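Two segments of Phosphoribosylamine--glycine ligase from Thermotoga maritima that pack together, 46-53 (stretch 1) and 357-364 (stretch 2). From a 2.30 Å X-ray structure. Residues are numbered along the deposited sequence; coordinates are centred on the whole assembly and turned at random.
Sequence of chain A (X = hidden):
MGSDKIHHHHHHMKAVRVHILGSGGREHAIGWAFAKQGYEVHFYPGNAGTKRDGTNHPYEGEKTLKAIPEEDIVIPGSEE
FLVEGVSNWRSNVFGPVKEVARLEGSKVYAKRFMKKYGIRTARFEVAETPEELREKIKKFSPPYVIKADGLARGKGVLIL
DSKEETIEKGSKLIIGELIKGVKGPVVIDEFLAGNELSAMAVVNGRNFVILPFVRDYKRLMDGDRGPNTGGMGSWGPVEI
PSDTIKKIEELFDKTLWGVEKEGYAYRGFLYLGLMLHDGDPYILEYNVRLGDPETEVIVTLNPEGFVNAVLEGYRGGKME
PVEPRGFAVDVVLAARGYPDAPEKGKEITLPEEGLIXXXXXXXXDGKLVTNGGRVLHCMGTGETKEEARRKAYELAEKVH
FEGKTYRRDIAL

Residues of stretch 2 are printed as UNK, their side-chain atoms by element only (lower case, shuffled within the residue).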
# COMPACT_ATOMS: atom_id res chain seq x y z
N GLY A 46 7.98 -8.90 -12.38
CA GLY A 46 6.64 -9.36 -12.66
C GLY A 46 6.33 -10.76 -12.13
O GLY A 46 6.90 -11.23 -11.13
N ASN A 47 5.37 -11.40 -12.80
CA ASN A 47 4.94 -12.75 -12.52
C ASN A 47 4.27 -13.32 -13.78
O ASN A 47 4.20 -12.66 -14.79
CB ASN A 47 3.98 -12.72 -11.36
CG ASN A 47 2.85 -11.77 -11.58
OD1 ASN A 47 2.09 -11.92 -12.55
ND2 ASN A 47 2.74 -10.75 -10.71
N ALA A 48 3.75 -14.53 -13.71
CA ALA A 48 3.23 -15.19 -14.92
C ALA A 48 1.98 -14.51 -15.53
O ALA A 48 1.64 -14.75 -16.68
CB ALA A 48 2.96 -16.71 -14.62
N GLY A 49 1.29 -13.71 -14.73
CA GLY A 49 0.14 -12.97 -15.19
C GLY A 49 0.52 -11.72 -15.91
O GLY A 49 -0.24 -11.24 -16.76
N THR A 50 1.69 -11.15 -15.59
CA THR A 50 2.07 -9.84 -16.13
C THR A 50 2.56 -9.93 -17.56
O THR A 50 2.67 -8.93 -18.26
CB THR A 50 3.09 -9.13 -15.22
OG1 THR A 50 4.19 -9.97 -14.93
CG2 THR A 50 2.53 -8.88 -13.87
N LYS A 51 2.82 -11.16 -17.99
CA LYS A 51 3.08 -11.46 -19.40
C LYS A 51 1.93 -11.05 -20.34
O LYS A 51 2.15 -10.84 -21.52
CB LYS A 51 3.42 -12.95 -19.58
CG LYS A 51 4.78 -13.35 -18.99
CD LYS A 51 5.27 -14.71 -19.49
CE LYS A 51 6.56 -15.20 -18.79
NZ LYS A 51 7.70 -14.24 -18.90
N ARG A 52 0.71 -10.92 -19.82
CA ARG A 52 -0.45 -10.51 -20.64
C ARG A 52 -0.35 -9.11 -21.15
O ARG A 52 -0.88 -8.78 -22.18
CB ARG A 52 -1.74 -10.55 -19.83
CG ARG A 52 -2.13 -11.87 -19.28
CD ARG A 52 -3.31 -11.78 -18.36
NE ARG A 52 -3.89 -13.09 -18.19
CZ ARG A 52 -5.17 -13.34 -17.93
NH1 ARG A 52 -6.04 -12.34 -17.80
NH2 ARG A 52 -5.57 -14.59 -17.80
N ASP A 53 0.31 -8.26 -20.37
CA ASP A 53 0.29 -6.84 -20.62
C ASP A 53 1.67 -6.25 -20.83
O ASP A 53 1.78 -5.09 -21.13
CB ASP A 53 -0.48 -6.19 -19.48
CG ASP A 53 -1.87 -6.80 -19.33
OD1 ASP A 53 -2.56 -6.85 -20.37
OD2 ASP A 53 -2.32 -7.33 -18.28
N UNK A 357 -5.99 -9.57 -11.61
CA UNK A 357 -4.64 -9.11 -11.45
C UNK A 357 -3.92 -10.21 -10.70
O UNK A 357 -4.44 -10.72 -9.74
c UNK A 357 -6.85 -4.90 -11.43
c UNK A 357 -4.59 -7.81 -10.68
c UNK A 357 -4.85 -6.31 -12.67
c UNK A 357 -6.24 -5.95 -10.77
c UNK A 357 -5.25 -6.68 -11.38
c UNK A 357 -5.46 -5.25 -13.33
c UNK A 357 -6.46 -4.55 -12.69
N UNK A 358 -2.74 -10.55 -11.18
CA UNK A 358 -1.96 -11.65 -10.68
C UNK A 358 -0.88 -11.13 -9.77
O UNK A 358 -0.29 -10.07 -10.01
c UNK A 358 -4.14 -14.19 -14.47
c UNK A 358 -2.32 -13.03 -12.76
c UNK A 358 -3.59 -14.93 -13.44
c UNK A 358 -2.68 -14.35 -12.59
c UNK A 358 -1.32 -12.38 -11.84
c UNK A 358 -2.86 -12.32 -13.82
c UNK A 358 -3.77 -12.89 -14.65
N UNK A 359 -0.60 -11.90 -8.73
CA UNK A 359 0.45 -11.55 -7.78
C UNK A 359 1.30 -12.79 -7.57
O UNK A 359 2.23 -13.05 -8.35
c UNK A 359 -0.15 -11.07 -6.48
N UNK A 360 0.98 -13.57 -6.55
CA UNK A 360 1.75 -14.78 -6.24
C UNK A 360 1.44 -15.94 -7.17
O UNK A 360 0.92 -16.97 -6.73
N UNK A 361 1.77 -15.79 -8.45
CA UNK A 361 1.64 -16.90 -9.41
C UNK A 361 2.93 -17.13 -10.13
O UNK A 361 3.64 -16.17 -10.42
c UNK A 361 0.56 -16.63 -10.47
c UNK A 361 -0.82 -16.49 -9.80
c UNK A 361 0.93 -15.41 -11.35
N UNK A 362 3.22 -18.40 -10.40
CA UNK A 362 4.41 -18.79 -11.19
C UNK A 362 4.05 -19.79 -12.26
O UNK A 362 2.96 -20.34 -12.28
c UNK A 362 5.46 -19.35 -10.30
N UNK A 363 4.98 -20.00 -13.19
CA UNK A 363 4.85 -21.03 -14.21
C UNK A 363 5.71 -22.21 -13.77
O UNK A 363 6.85 -22.01 -13.35
c UNK A 363 5.23 -18.79 -17.44
c UNK A 363 5.35 -20.55 -15.58
c UNK A 363 4.86 -19.16 -16.00
o UNK A 363 6.05 -19.51 -18.06
o UNK A 363 4.70 -17.78 -17.96
N UNK A 364 5.15 -23.42 -13.85
CA UNK A 364 5.89 -24.62 -13.51
C UNK A 364 5.26 -25.78 -14.25
O UNK A 364 4.05 -26.01 -14.15
c UNK A 364 6.60 -26.47 -10.19
c UNK A 364 5.98 -27.84 -10.53
n UNK A 364 6.97 -28.81 -11.06
c UNK A 364 7.00 -25.69 -11.45
c UNK A 364 5.84 -24.87 -12.00

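Position 357 carries one carbon and then a ring of six carbons, with no oxygen on the ring. Its CA-to-CB bond points away from stretch 1, and no side-chain atom comes within 6 Å of it. The bare six-carbon ring makes it Phe-357, a buried strand residue whose side chain takes no part in this contact.

Position 358 has the same seven carbons, one leading into a six-membered ring, but here the CB points toward stretch 1. The CA of Gly-49 lies over one face of the ring, and the side chain of Arg-52 reaches it as well. This is Phe-358. Its CD1 sits 3.4 Å from Gly-49 CA, and its CE1 3.5 Å from Arg-52 NE, over one face of the guanidinium.

Position 359 has a single side-chain carbon, directed away from stretch 1, so it is Ala-359. Its O lies 3.3 Å from Asn-47 ND2, but the angle is too poor for a hydrogen bond.

Position 360 has no side-chain atoms and touches nothing on stretch 1: Gly-360. It lies in the short connection between the two strand segments, where the N of position 361 bonds back to Ala-359 O at 2.8 Å.

Position 361 has three carbons, one attached to CA and carrying the other two. That fork at CB identifies Val-361. Its CG2 makes an apolar contact with Ala-48 CB at 4.1 Å and also packs 3.8 Å from the backbone N of Gly-49.

Position 362 has one carbon, pointing away from stretch 1; it is Ala-362. The backbone makes the approach here, with its C 4.0 Å from Ala-48 CB.

Position 363 shows three carbons in a row, the third bearing two oxygens: a carboxylate on a two-carbon arm, hence Glu-363. Its CG packs 3.4 Å from Ala-48 CB, while OE2 comes 3.3 Å from Lys-51 CE.

Position 364 has four carbons in a row ending in nitrogen, out of reach of stretch 1. It is Lys-364.

The contact works by shape more than by polar pairing. Gly-49 leaves its CA bare for the aromatic face; an ideal CB there would fall 2.0 Å from Phe-358 CG, a clash. Asn-47 ties the turn to the strand: its OD1 accepts from Gly-49 N at 2.9 Å, while its ND2 gives Phe-358 O a weak hydrogen bond at 3.2 Å. The lesson for design is economy: one large ring against a glycine, small side chains (Ala-48, Val-361) beside it, longer ones at the exposed edge, and one amide serving both segments.

Stretch 2 357-364: FFAGVAEK
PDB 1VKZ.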